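Local coordinates for protein Nsp15 (Middle East respiratory syndrome-related coronavirus, PDB 5YVD) that probably cuts RNA as the uridylate-specific endoribonuclease of the coronavirus replicase, in the manner of EndoU enzymes, and is assembled here as six chains, at residues I79-V84 with L113-D118; K208-F213 with L251-Q256; V310-V315 with E325-C330; D68-H73 with T192-C197; T240-L245 with A284-C289. All coordinates share one frame; numbering follows the deposited sequence.

Interaction 1. Residues I79-V84 with L113-D118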
# COMPACT_ATOMS: atom_id res chain seq x y z
N ILE A 79 10.47 22.84 -16.78
CA ILE A 79 11.10 21.52 -17.03
C ILE A 79 12.56 21.68 -17.49
O ILE A 79 12.96 22.78 -17.91
CB ILE A 79 10.25 20.77 -18.07
CG1 ILE A 79 10.78 19.38 -18.37
CG2 ILE A 79 10.16 21.57 -19.36
CD1 ILE A 79 9.75 18.52 -19.07
N CYS A 80 13.37 20.64 -17.37
CA CYS A 80 14.77 20.76 -17.78
C CYS A 80 15.03 19.96 -19.08
O CYS A 80 14.35 18.97 -19.37
CB CYS A 80 15.71 20.30 -16.66
SG CYS A 80 15.85 21.40 -15.21
N TYR A 81 16.03 20.39 -19.86
CA TYR A 81 16.35 19.78 -21.14
C TYR A 81 17.50 18.83 -21.05
O TYR A 81 18.65 19.24 -20.97
CB TYR A 81 16.69 20.84 -22.18
CG TYR A 81 16.92 20.31 -23.59
CD1 TYR A 81 18.21 20.22 -24.12
CD2 TYR A 81 15.84 19.90 -24.39
CE1 TYR A 81 18.42 19.75 -25.41
CE2 TYR A 81 16.05 19.42 -25.68
CZ TYR A 81 17.35 19.35 -26.19
OH TYR A 81 17.57 18.89 -27.49
N LYS A 82 17.18 17.54 -21.08
CA LYS A 82 18.16 16.47 -21.16
C LYS A 82 18.92 16.30 -19.87
O LYS A 82 19.94 15.63 -19.83
CB LYS A 82 19.10 16.64 -22.36
CG LYS A 82 18.49 16.13 -23.67
CD LYS A 82 19.45 16.37 -24.83
CE LYS A 82 19.42 15.23 -25.84
NZ LYS A 82 18.05 15.05 -26.40
N PHE A 83 18.38 16.86 -18.80
CA PHE A 83 18.88 16.56 -17.47
C PHE A 83 17.74 16.69 -16.49
O PHE A 83 16.66 17.14 -16.82
CB PHE A 83 20.07 17.46 -17.07
CG PHE A 83 19.71 18.91 -16.85
CD1 PHE A 83 19.61 19.78 -17.92
CD2 PHE A 83 19.48 19.41 -15.58
CE1 PHE A 83 19.27 21.10 -17.73
CE2 PHE A 83 19.13 20.74 -15.39
CZ PHE A 83 19.03 21.58 -16.46
N VAL A 84 18.00 16.29 -15.26
CA VAL A 84 17.00 16.30 -14.22
C VAL A 84 17.70 16.70 -12.94
O VAL A 84 18.87 16.38 -12.74
CB VAL A 84 16.35 14.90 -14.11
CG1 VAL A 84 16.98 14.07 -13.01
CG2 VAL A 84 14.85 15.03 -13.96
N LEU A 113 6.06 25.68 -23.03
CA LEU A 113 6.49 25.87 -21.63
C LEU A 113 7.86 26.53 -21.61
O LEU A 113 8.48 26.68 -22.65
CB LEU A 113 6.61 24.53 -20.88
CG LEU A 113 5.56 23.45 -21.12
CD1 LEU A 113 6.14 22.35 -22.00
CD2 LEU A 113 5.05 22.85 -19.81
N ASN A 114 8.34 26.92 -20.43
CA ASN A 114 9.72 27.43 -20.29
C ASN A 114 10.71 26.30 -20.01
O ASN A 114 10.82 25.84 -18.89
CB ASN A 114 9.83 28.45 -19.15
CG ASN A 114 9.11 29.75 -19.45
OD1 ASN A 114 9.40 30.43 -20.44
ND2 ASN A 114 8.18 30.13 -18.57
N ILE A 115 11.43 25.89 -21.03
CA ILE A 115 12.45 24.85 -20.91
C ILE A 115 13.79 25.46 -20.50
O ILE A 115 14.28 26.43 -21.12
CB ILE A 115 12.64 24.10 -22.26
CG1 ILE A 115 11.27 23.66 -22.81
CG2 ILE A 115 13.65 22.96 -22.11
CD1 ILE A 115 11.35 22.67 -23.94
N CYS A 116 14.38 24.86 -19.47
CA CYS A 116 15.62 25.32 -18.91
C CYS A 116 16.76 24.51 -19.47
O CYS A 116 16.78 23.29 -19.32
CB CYS A 116 15.58 25.16 -17.40
SG CYS A 116 17.15 25.53 -16.61
N PHE A 117 17.72 25.18 -20.11
CA PHE A 117 18.84 24.50 -20.78
C PHE A 117 20.13 24.84 -20.06
O PHE A 117 20.21 25.90 -19.42
CB PHE A 117 19.00 25.01 -22.21
CG PHE A 117 17.82 24.78 -23.10
CD1 PHE A 117 16.72 25.62 -23.06
CD2 PHE A 117 17.83 23.77 -24.03
CE1 PHE A 117 15.66 25.43 -23.92
CE2 PHE A 117 16.76 23.56 -24.87
CZ PHE A 117 15.68 24.40 -24.83
N ASP A 118 21.16 24.00 -20.21
CA ASP A 118 22.44 24.22 -19.50
C ASP A 118 23.64 24.13 -20.44
O ASP A 118 23.72 23.24 -21.27
CB ASP A 118 22.57 23.20 -18.34
CG ASP A 118 23.78 23.48 -17.41
OD1 ASP A 118 24.95 23.33 -17.87
OD2 ASP A 118 23.55 23.81 -16.22
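Tyr81 and Phe117 meet as an oblique aromatic pair. CE2 of Phe117 lies over one face of the Tyr81 ring, toward its rim, 3.5 Å from CG of Tyr81. The opposite face of Tyr81 has CG of Lys82 above it, also near the rim. The two ring planes are 40° apart and the centroids are 4.9 Å apart. CG of Tyr81 stands anti to its backbone N (chi1 -175°), which carries the start of the ring to Phe117. CG2 of Ile115 sits over one face of the Phe117 ring, toward the rim, and lies 3.7 Å from CB of Tyr81.

Phe83 has CB of Cys80 over one face. CE1 of Phe83 lies 3.7 Å from O of Cys116 and 4.0 Å from CB of Asp118. The Phe83 ring is also engaged by Arg64 in a cation-pi contact, and the carboxylate of Asp118 forms a salt bridge with Arg120.

The backbones join through Cys116. Its N donates to Ile79 O at 3.0 Å, with an angle of 165° at the hydrogen. Its O accepts from Tyr81 N, also at 3.0 Å. The two partners flank Cys80, the pattern of a parallel ladder. Ile79 and Ile115 lie side by side on one face of the sheet, CG2 of Ile79 being 4.2 Å from CG1 of Ile115. Cys80 and Cys116 occupy the other face. On its other edge strand 115-118 is hydrogen-bonded to strand 134-138. The contact is thus the parallel outer pair of the mixed sheet in the Nsp15 middle domain.

Interaction 2. Residues K208-F213 with L251-Q256. Unlike the reference sequence in segment 251-256: Arg254 (reference Lys).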
# COMPACT_ATOMS: atom_id res chain seq x y z
N LYS A 208 27.58 39.79 12.08
CA LYS A 208 28.34 39.24 13.21
C LYS A 208 27.98 39.91 14.52
O LYS A 208 27.79 39.23 15.55
CB LYS A 208 29.85 39.38 12.99
CG LYS A 208 30.41 38.50 11.87
CD LYS A 208 31.93 38.66 11.76
CE LYS A 208 32.44 38.39 10.36
NZ LYS A 208 33.09 37.05 10.32
N ASP A 209 27.92 41.24 14.49
CA ASP A 209 27.58 41.97 15.69
C ASP A 209 26.17 41.52 16.11
O ASP A 209 25.91 41.27 17.29
CB ASP A 209 27.64 43.49 15.45
CG ASP A 209 29.08 44.02 15.34
OD1 ASP A 209 30.06 43.29 15.63
OD2 ASP A 209 29.22 45.21 14.99
N PHE A 210 25.29 41.37 15.13
CA PHE A 210 23.93 41.04 15.42
C PHE A 210 23.85 39.77 16.25
O PHE A 210 23.10 39.70 17.24
CB PHE A 210 23.09 40.89 14.16
CG PHE A 210 21.64 40.59 14.45
CD1 PHE A 210 20.76 41.61 14.78
CD2 PHE A 210 21.17 39.30 14.44
CE1 PHE A 210 19.42 41.33 15.06
CE2 PHE A 210 19.84 39.01 14.71
CZ PHE A 210 18.96 40.04 15.02
N LEU A 211 24.64 38.77 15.87
CA LEU A 211 24.54 37.47 16.52
C LEU A 211 25.12 37.45 17.91
O LEU A 211 24.73 36.59 18.68
CB LEU A 211 25.23 36.39 15.69
CG LEU A 211 24.58 36.21 14.34
CD1 LEU A 211 25.40 35.23 13.52
CD2 LEU A 211 23.15 35.75 14.54
N SER A 212 26.02 38.39 18.21
CA SER A 212 26.71 38.45 19.52
C SER A 212 26.28 39.58 20.42
O SER A 212 26.36 39.44 21.61
CB SER A 212 28.22 38.54 19.34
OG SER A 212 28.60 39.81 18.81
N PHE A 213 25.83 40.71 19.89
CA PHE A 213 25.54 41.91 20.73
C PHE A 213 24.23 41.85 21.52
O PHE A 213 23.22 41.36 21.04
CB PHE A 213 25.46 43.18 19.87
CG PHE A 213 26.80 43.68 19.40
CD1 PHE A 213 27.00 45.04 19.19
CD2 PHE A 213 27.87 42.81 19.19
CE1 PHE A 213 28.24 45.51 18.76
CE2 PHE A 213 29.10 43.28 18.75
CZ PHE A 213 29.28 44.63 18.54
N LEU A 251 15.59 34.90 13.61
CA LEU A 251 15.04 33.60 13.97
C LEU A 251 16.14 32.63 14.36
O LEU A 251 15.99 31.90 15.35
CB LEU A 251 14.21 33.01 12.81
CG LEU A 251 13.76 31.55 12.95
CD1 LEU A 251 12.95 31.38 14.20
CD2 LEU A 251 12.95 31.08 11.77
N TYR A 252 17.22 32.58 13.59
CA TYR A 252 18.35 31.72 13.94
C TYR A 252 18.91 32.09 15.31
O TYR A 252 19.07 31.22 16.20
CB TYR A 252 19.45 31.85 12.90
CG TYR A 252 20.77 31.26 13.29
CD1 TYR A 252 21.85 32.06 13.61
CD2 TYR A 252 20.96 29.88 13.31
CE1 TYR A 252 23.06 31.52 13.96
CE2 TYR A 252 22.18 29.33 13.65
CZ TYR A 252 23.22 30.15 13.97
OH TYR A 252 24.44 29.63 14.32
N LYS A 253 19.19 33.38 15.50
CA LYS A 253 19.82 33.83 16.74
C LYS A 253 18.97 33.37 17.88
O LYS A 253 19.46 32.89 18.90
CB LYS A 253 19.94 35.35 16.78
CG LYS A 253 20.46 35.87 18.09
CD LYS A 253 20.77 37.34 18.02
CE LYS A 253 21.18 37.88 19.38
NZ LYS A 253 20.06 37.81 20.35
N ARG A 254 17.68 33.53 17.68
CA ARG A 254 16.73 33.24 18.71
C ARG A 254 16.72 31.78 19.07
O ARG A 254 16.86 31.43 20.22
CB ARG A 254 15.35 33.66 18.24
CG ARG A 254 14.24 33.23 19.18
CD ARG A 254 14.35 33.96 20.49
NE ARG A 254 13.64 33.28 21.55
CZ ARG A 254 13.60 33.69 22.81
NH1 ARG A 254 14.21 34.81 23.20
NH2 ARG A 254 12.93 32.97 23.70
N GLN A 255 16.54 30.93 18.06
CA GLN A 255 16.26 29.51 18.32
C GLN A 255 17.47 28.74 18.83
O GLN A 255 17.32 27.72 19.51
CB GLN A 255 15.67 28.86 17.07
CG GLN A 255 16.68 28.46 16.04
CD GLN A 255 17.28 27.12 16.33
OE1 GLN A 255 16.61 26.26 16.88
NE2 GLN A 255 18.53 26.91 15.95
N GLN A 256 18.67 29.23 18.49
CA GLN A 256 19.92 28.72 19.03
C GLN A 256 20.04 28.91 20.54
O GLN A 256 20.94 28.34 21.15
CB GLN A 256 21.09 29.42 18.37
CG GLN A 256 21.44 28.89 17.00
CD GLN A 256 22.63 27.95 17.03
OE1 GLN A 256 23.72 28.33 17.46
NE2 GLN A 256 22.43 26.75 16.54
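Two nearly parallel helices of the endoribonuclease domain pack here through Phe210 and Leu211 on one and Tyr252 and Lys253 on the other. The axes of the short helical segments 208-212 and 251-255 approach to 10.2 Å and cross at -28°. No hydrogen bond crosses between them.

Lys253 spans most of the distance between the helices with its hydrocarbon chain. CG stands anti to the backbone N (chi1 175°), and the chain stays extended as far as CE. CD of Lys253 lies 3.8 Å from CE2 of Phe210, and the two side chains cross obliquely. CE of Lys253 reaches the backbone, 3.4 Å from O of Phe210. The chain then bends at its last torsion, which turns NZ aside (chi4 -65°).

Leu211 works from the other direction. Its side chain slides past that of Lys253 in the opposite sense, with CD2 of Leu211 3.9 Å from CB of Lys253. CD2 of Leu211 also meets the edge of the Tyr252 ring, near its plane, 4.0 Å from CD1 of Tyr252. Leucine and tyrosine cross at about a right angle. One face of the Tyr252 ring has CG of Gln256 3.4 Å above its plane, toward the rim.

Neighbouring elements complete the packing. Phe210 meets Phe218 of helix 215-221 edge-to-face, and its ring also meets that of Tyr234. Tyr252 stacks with Phe200. Ile249, one turn before Lys253 in helix 248-255, touches both Phe210 and Leu211, and Leu251 packs against Met262 on strand 260-263.

Interaction 3. Residues V310-V315 with E325-C330; sequences VVSKVV and EFMLWC
Val314 and Met327 meet at a slant on one face of an antiparallel pair, with CG2 of Val314 3.6 Å from SD of Met327. The Met327 chain bends at both chi2 and chi3. This folds its CE back toward Ser312, 3.7 Å from OG. CB of Ser312 in turn lies over the six-membered ring of Trp329, 13° off the ring normal, a CH-pi contact. At the other end CG1 of Val314 touches the carboxylate of Glu325, 3.6 Å from OE1. The other oxygen, OE2, forms a salt bridge with Lys316.

On the opposite face Val315 lies aslant to Leu328, CG2 of Val315 meeting CB of Leu328 at 4.1 Å. Phe326 shares this face. Its ring has O of Val315 at the edge, in its plane, and stacks with Phe338.

Backbone bonds fix the register. Val315 and Phe326 exchange two, N of Val315 to O of Phe326 at 2.8 Å and N of Phe326 to O of Val315 at 2.9 Å. N of Leu328 donates to O of Lys313, and N of Cys330 to O of Val311. Strands 312-319 and 322-331 form a beta hairpin, and strand 334-340 extends it to the three-stranded antiparallel sheet at the C-terminal end of the EndoU domain.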
# COMPACT_ATOMS: atom_id res chain seq x y z
N VAL A 310 4.22 57.80 6.28
CA VAL A 310 2.96 57.13 5.93
C VAL A 310 2.58 56.01 6.91
O VAL A 310 3.42 55.20 7.29
CB VAL A 310 2.95 56.64 4.47
CG1 VAL A 310 3.90 55.47 4.26
CG2 VAL A 310 1.53 56.27 4.04
N VAL A 311 1.32 55.97 7.30
CA VAL A 311 0.82 54.98 8.26
C VAL A 311 0.86 53.56 7.70
O VAL A 311 1.12 52.60 8.45
CB VAL A 311 -0.64 55.32 8.68
CG1 VAL A 311 -1.32 54.15 9.40
CG2 VAL A 311 -0.67 56.59 9.54
N SER A 312 0.56 53.42 6.41
CA SER A 312 0.50 52.12 5.75
C SER A 312 0.87 52.17 4.27
O SER A 312 0.54 53.13 3.57
CB SER A 312 -0.93 51.55 5.81
OG SER A 312 -1.05 50.41 4.97
N LYS A 313 1.57 51.13 3.81
CA LYS A 313 2.20 51.13 2.50
C LYS A 313 2.64 49.71 2.11
O LYS A 313 3.35 49.06 2.88
CB LYS A 313 3.42 52.05 2.60
CG LYS A 313 4.49 51.86 1.54
CD LYS A 313 4.43 52.87 0.41
CE LYS A 313 5.38 52.43 -0.69
NZ LYS A 313 5.38 53.37 -1.84
N VAL A 314 2.21 49.26 0.93
CA VAL A 314 2.79 48.11 0.25
C VAL A 314 4.09 48.56 -0.43
O VAL A 314 4.06 49.38 -1.34
CB VAL A 314 1.86 47.54 -0.86
CG1 VAL A 314 2.51 46.33 -1.52
CG2 VAL A 314 0.48 47.18 -0.32
N VAL A 315 5.22 48.00 0.01
CA VAL A 315 6.54 48.30 -0.54
C VAL A 315 6.95 47.18 -1.46
O VAL A 315 6.87 46.01 -1.08
CB VAL A 315 7.62 48.35 0.58
CG1 VAL A 315 9.03 48.58 -0.01
CG2 VAL A 315 7.26 49.41 1.62
N GLU A 325 6.80 41.83 -2.13
CA GLU A 325 6.03 42.86 -1.48
C GLU A 325 6.03 42.69 0.01
O GLU A 325 5.95 41.57 0.51
CB GLU A 325 4.59 42.84 -1.97
CG GLU A 325 4.48 43.16 -3.46
CD GLU A 325 3.05 43.30 -3.92
OE1 GLU A 325 2.11 43.08 -3.12
OE2 GLU A 325 2.89 43.64 -5.11
N PHE A 326 6.12 43.81 0.71
CA PHE A 326 6.03 43.83 2.14
C PHE A 326 5.00 44.85 2.51
O PHE A 326 4.80 45.82 1.78
CB PHE A 326 7.32 44.34 2.75
CG PHE A 326 8.53 43.53 2.41
CD1 PHE A 326 9.10 43.61 1.15
CD2 PHE A 326 9.13 42.72 3.37
CE1 PHE A 326 10.24 42.88 0.85
CE2 PHE A 326 10.25 41.98 3.07
CZ PHE A 326 10.81 42.05 1.81
N MET A 327 4.37 44.65 3.67
CA MET A 327 3.64 45.73 4.29
C MET A 327 4.60 46.47 5.23
O MET A 327 5.46 45.85 5.86
CB MET A 327 2.45 45.19 5.05
CG MET A 327 1.40 44.57 4.14
SD MET A 327 0.72 45.75 2.97
CE MET A 327 0.11 47.04 4.05
N LEU A 328 4.47 47.81 5.26
CA LEU A 328 5.15 48.65 6.23
C LEU A 328 4.15 49.54 6.95
O LEU A 328 3.55 50.42 6.34
CB LEU A 328 6.21 49.53 5.58
CG LEU A 328 6.97 50.47 6.55
CD1 LEU A 328 7.73 49.71 7.64
CD2 LEU A 328 7.92 51.42 5.82
N TRP A 329 3.98 49.30 8.25
CA TRP A 329 3.10 50.11 9.09
C TRP A 329 3.92 51.07 9.93
O TRP A 329 4.89 50.64 10.56
CB TRP A 329 2.27 49.19 9.98
CG TRP A 329 1.32 48.32 9.19
CD1 TRP A 329 1.63 47.18 8.48
CD2 TRP A 329 -0.08 48.53 9.03
NE1 TRP A 329 0.49 46.68 7.90
CE2 TRP A 329 -0.57 47.49 8.22
CE3 TRP A 329 -0.97 49.51 9.50
CZ2 TRP A 329 -1.92 47.39 7.86
CZ3 TRP A 329 -2.31 49.40 9.15
CH2 TRP A 329 -2.77 48.35 8.34
N CYS A 330 3.53 52.35 9.96
CA CYS A 330 4.24 53.36 10.76
C CYS A 330 3.33 54.17 11.67
O CYS A 330 2.13 54.24 11.43
CB CYS A 330 5.00 54.32 9.86
SG CYS A 330 6.41 53.56 9.04

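Interaction 4. Residues D68-H73 with T192-C197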
# COMPACT_ATOMS: atom_id res chain seq x y z
N ASP A 68 20.01 27.88 -7.17
CA ASP A 68 19.11 27.25 -6.20
C ASP A 68 17.69 27.24 -6.76
O ASP A 68 17.29 28.13 -7.51
CB ASP A 68 19.19 27.96 -4.83
CG ASP A 68 18.46 27.19 -3.72
OD1 ASP A 68 18.11 26.00 -3.95
OD2 ASP A 68 18.25 27.78 -2.63
N PHE A 69 16.92 26.23 -6.38
CA PHE A 69 15.62 25.99 -6.99
C PHE A 69 14.70 27.19 -7.04
O PHE A 69 14.02 27.40 -8.05
CB PHE A 69 14.90 24.83 -6.30
CG PHE A 69 15.68 23.56 -6.31
CD1 PHE A 69 15.77 22.82 -7.46
CD2 PHE A 69 16.36 23.13 -5.18
CE1 PHE A 69 16.51 21.67 -7.49
CE2 PHE A 69 17.09 21.97 -5.21
CZ PHE A 69 17.17 21.23 -6.37
N LYS A 70 14.67 27.98 -5.97
CA LYS A 70 13.77 29.13 -5.90
C LYS A 70 14.03 30.12 -7.04
O LYS A 70 13.12 30.85 -7.44
CB LYS A 70 13.90 29.84 -4.55
CG LYS A 70 15.15 30.69 -4.42
CD LYS A 70 15.62 30.94 -3.00
CE LYS A 70 17.06 31.44 -3.03
NZ LYS A 70 17.56 31.81 -1.68
N LEU A 71 15.26 30.18 -7.56
CA LEU A 71 15.51 31.02 -8.71
C LEU A 71 14.85 30.41 -9.96
O LEU A 71 14.23 31.11 -10.77
CB LEU A 71 17.01 31.22 -8.92
CG LEU A 71 17.79 31.91 -7.78
CD1 LEU A 71 19.18 32.30 -8.28
CD2 LEU A 71 17.10 33.14 -7.22
N LEU A 72 14.96 29.10 -10.10
CA LEU A 72 14.36 28.46 -11.25
C LEU A 72 12.87 28.68 -11.20
O LEU A 72 12.29 29.13 -12.18
CB LEU A 72 14.69 26.98 -11.27
CG LEU A 72 16.19 26.65 -11.19
CD1 LEU A 72 16.38 25.15 -11.45
CD2 LEU A 72 17.05 27.48 -12.14
N HIS A 73 12.27 28.43 -10.04
CA HIS A 73 10.83 28.66 -9.84
C HIS A 73 10.40 30.11 -10.11
O HIS A 73 9.37 30.34 -10.71
CB HIS A 73 10.44 28.24 -8.41
CG HIS A 73 9.06 28.65 -8.00
ND1 HIS A 73 7.93 28.18 -8.61
CD2 HIS A 73 8.64 29.45 -6.99
CE1 HIS A 73 6.86 28.69 -8.02
NE2 HIS A 73 7.27 29.46 -7.03
N THR A 192 18.10 36.65 -1.60
CA THR A 192 18.02 35.89 -0.35
C THR A 192 19.20 34.95 -0.35
O THR A 192 19.82 34.75 -1.37
CB THR A 192 16.72 35.08 -0.26
OG1 THR A 192 16.55 34.29 -1.44
CG2 THR A 192 15.52 36.01 -0.12
N GLN A 193 19.53 34.37 0.79
CA GLN A 193 20.85 33.70 0.92
C GLN A 193 20.81 32.21 1.20
O GLN A 193 21.85 31.61 1.40
CB GLN A 193 21.67 34.37 2.02
CG GLN A 193 22.00 35.81 1.73
CD GLN A 193 23.04 35.95 0.66
OE1 GLN A 193 23.99 35.19 0.61
NE2 GLN A 193 22.86 36.93 -0.19
N SER A 194 19.62 31.63 1.24
CA SER A 194 19.46 30.18 1.32
C SER A 194 20.12 29.55 2.56
O SER A 194 20.60 28.43 2.51
CB SER A 194 20.05 29.54 0.04
OG SER A 194 19.42 30.04 -1.15
N ARG A 195 20.15 30.25 3.69
CA ARG A 195 20.69 29.68 4.92
C ARG A 195 19.57 29.06 5.72
O ARG A 195 18.38 29.20 5.36
CB ARG A 195 21.39 30.75 5.76
CG ARG A 195 22.61 31.33 5.09
CD ARG A 195 23.18 32.52 5.84
NE ARG A 195 22.32 33.69 5.69
CZ ARG A 195 22.68 34.93 5.98
NH1 ARG A 195 23.92 35.18 6.42
NH2 ARG A 195 21.81 35.93 5.83
N SER A 196 19.92 28.40 6.81
CA SER A 196 18.91 27.80 7.68
C SER A 196 19.42 27.72 9.09
O SER A 196 20.57 28.04 9.35
CB SER A 196 18.57 26.39 7.20
OG SER A 196 19.57 25.50 7.64
N CYS A 197 18.56 27.27 10.00
CA CYS A 197 18.90 27.26 11.42
C CYS A 197 19.96 26.27 11.82
O CYS A 197 20.52 26.39 12.90
CB CYS A 197 17.65 27.05 12.28
SG CYS A 197 16.78 28.62 12.48
O HOH W 1 16.48 31.60 1.26
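Lys70 and Ser194 join two domains, the start of helix 69-74 in the middle domain and a loop of the endoribonuclease domain. Side-chain hydrogen bonds carry the contact. NZ of Lys70 donates to OG of Ser194 at 2.6 Å. OG of Ser194 donates a hydrogen bond to OD2 of Asp68 at 2.9 Å, meeting the carboxylate on its anti side and 16° out of its plane. The serine hydroxyl therefore links a lysine to an aspartate from the same helix start. The opposite charges of the two would be expected to strengthen both bonds. NZ of Lys70 also donates to OG1 of Thr192 at 2.7 Å, although the place of that oxygen is less certain. A water also accepts from NZ of Lys70 at 3.1 Å and, weakly, from the backbone N of Ser194.

The Lys70 side chain, extended beyond CG, runs past that of Thr192 in the opposite direction. Ser194 has left-handed backbone angles (phi 60°, psi 33°).

Farther out, Tyr153 on strand 153-156 hydrogen-bonds through its OH to both NZ of Lys70 and O of Thr192. The loop is anchored again by Arg195, which forms salt bridges with Asp293 and Glu207. Farther along the helix His73 packs against Gly36 of a neighbouring subunit. At the helix start the other carboxylate oxygen of Asp68 is engaged as well: N of Phe69 donates to OD1 of Asp68 at 2.7 Å, from above the carboxylate plane.

Interaction 5. Residues T240-L245 with A284-C289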
# COMPACT_ATOMS: atom_id res chain seq x y z
N THR A 240 0.73 36.73 23.81
CA THR A 240 0.09 35.49 23.45
C THR A 240 0.39 35.14 21.98
O THR A 240 0.59 33.97 21.64
CB THR A 240 -1.44 35.51 23.76
OG1 THR A 240 -2.03 34.31 23.28
CG2 THR A 240 -2.18 36.69 23.10
N THR A 241 0.43 36.14 21.11
CA THR A 241 0.86 35.86 19.75
C THR A 241 2.25 36.44 19.55
O THR A 241 2.48 37.60 19.79
CB THR A 241 -0.12 36.31 18.64
OG1 THR A 241 -0.43 37.68 18.83
CG2 THR A 241 -1.42 35.51 18.69
N LEU A 242 3.16 35.55 19.16
CA LEU A 242 4.55 35.87 18.82
C LEU A 242 4.65 37.08 17.85
O LEU A 242 4.17 37.01 16.72
CB LEU A 242 5.19 34.60 18.23
CG LEU A 242 6.71 34.49 18.12
CD1 LEU A 242 7.18 33.04 18.24
CD2 LEU A 242 7.21 35.14 16.83
N GLY A 243 5.27 38.17 18.30
CA GLY A 243 5.37 39.40 17.52
C GLY A 243 6.57 39.46 16.59
O GLY A 243 7.67 39.09 16.97
N GLY A 244 6.36 39.95 15.38
CA GLY A 244 7.44 40.13 14.42
C GLY A 244 8.20 38.87 14.07
O GLY A 244 7.61 37.82 13.78
N LEU A 245 9.53 39.00 14.09
CA LEU A 245 10.47 37.94 13.75
C LEU A 245 10.35 37.52 12.27
O LEU A 245 10.02 36.39 11.97
CB LEU A 245 10.32 36.75 14.71
CG LEU A 245 11.51 35.79 14.77
CD1 LEU A 245 12.72 36.35 15.54
CD2 LEU A 245 11.09 34.46 15.39
N ALA A 284 4.37 31.92 23.68
CA ALA A 284 4.01 32.79 22.58
C ALA A 284 4.07 31.95 21.29
O ALA A 284 4.98 31.10 21.10
CB ALA A 284 4.95 33.98 22.51
N PHE A 285 3.08 32.16 20.41
CA PHE A 285 3.02 31.40 19.19
C PHE A 285 2.41 32.18 18.03
O PHE A 285 1.61 33.09 18.23
CB PHE A 285 2.22 30.12 19.43
CG PHE A 285 0.85 30.15 18.86
CD1 PHE A 285 0.59 29.60 17.63
CD2 PHE A 285 -0.19 30.73 19.57
CE1 PHE A 285 -0.69 29.62 17.11
CE2 PHE A 285 -1.49 30.76 19.05
CZ PHE A 285 -1.73 30.20 17.82
N LYS A 286 2.81 31.80 16.82
CA LYS A 286 2.22 32.34 15.61
C LYS A 286 2.15 31.28 14.55
O LYS A 286 3.17 30.75 14.14
CB LYS A 286 3.01 33.52 15.13
CG LYS A 286 2.39 34.21 13.94
CD LYS A 286 2.64 35.72 14.00
CE LYS A 286 4.10 36.05 13.68
NZ LYS A 286 4.55 37.41 14.10
N ALA A 287 0.93 30.99 14.08
CA ALA A 287 0.69 29.95 13.07
C ALA A 287 1.35 30.24 11.75
O ALA A 287 1.74 29.32 11.05
CB ALA A 287 -0.80 29.74 12.85
N VAL A 288 1.49 31.53 11.40
CA VAL A 288 2.09 31.92 10.12
C VAL A 288 3.04 33.09 10.29
O VAL A 288 2.63 34.24 10.21
CB VAL A 288 1.05 32.34 9.05
CG1 VAL A 288 1.70 32.40 7.66
CG2 VAL A 288 -0.14 31.40 9.05
N CYS A 289 4.32 32.76 10.50
CA CYS A 289 5.35 33.77 10.65
C CYS A 289 6.17 33.71 9.39
O CYS A 289 6.95 32.77 9.19
CB CYS A 289 6.23 33.47 11.87
SG CYS A 289 7.51 34.74 12.16
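Lys286 makes two hydrogen bonds to the 240-245 loop. NZ of Lys286 donates to O of Leu242 at 2.7 Å and to O of Gly244 at 3.1 Å. The second bond arrives in the carbonyl plane, on a lone pair. The first is tilted 24° from its carbonyl plane. The bends at chi2 and chi3 bring the chain round to the loop, and one ammonium group grips two of its carbonyls. A glycerol, probably from the crystallisation liquor, lies about 3 Å from the Lys286 side chain.

Backbone bonds tie the other end. N of Leu242 donates to O of Phe285 at 3.1 Å. N of Phe285 donates weakly to O of Thr240 at 3.3 Å.

Apolar contacts fill in between. CB of Leu242 lies 3.9 Å from CB of Lys286 and 4.3 Å from CB of Ala284. SG of Cys289 lies 3.0 Å from O of Leu245.

Leu242 and Cys289 both rest on Ile277 of strand 273-279, while Phe285 packs on Val63 of a neighbouring subunit. The loop before helix 248-255 is thus fastened to outer strand 285-291 of a three-stranded EndoU-domain sheet.

Overall arrangement
Interaction 1 lies in the middle domain, and interactions 2, 3 and 5 in the endoribonuclease domain. Interaction 4 joins the two and sits about 2 Å from the centre of the chain. Its segments enclose interaction 1 along the sequence, and helix 69-74 leads directly to strand 79-80. Interactions 1 and 2 are on opposite sides of the chain's centre, about 39 Å apart between centres. Interactions 2 and 5 alternate along the chain and touch where Leu245 meets Leu251. Cys197 of interaction 4 packs on helix 248-255 of interaction 2. Interaction 3 comes last, in a separate sheet, about 19 Å from interaction 5 between centres. Interaction 4 is thus the one that spans the two domains.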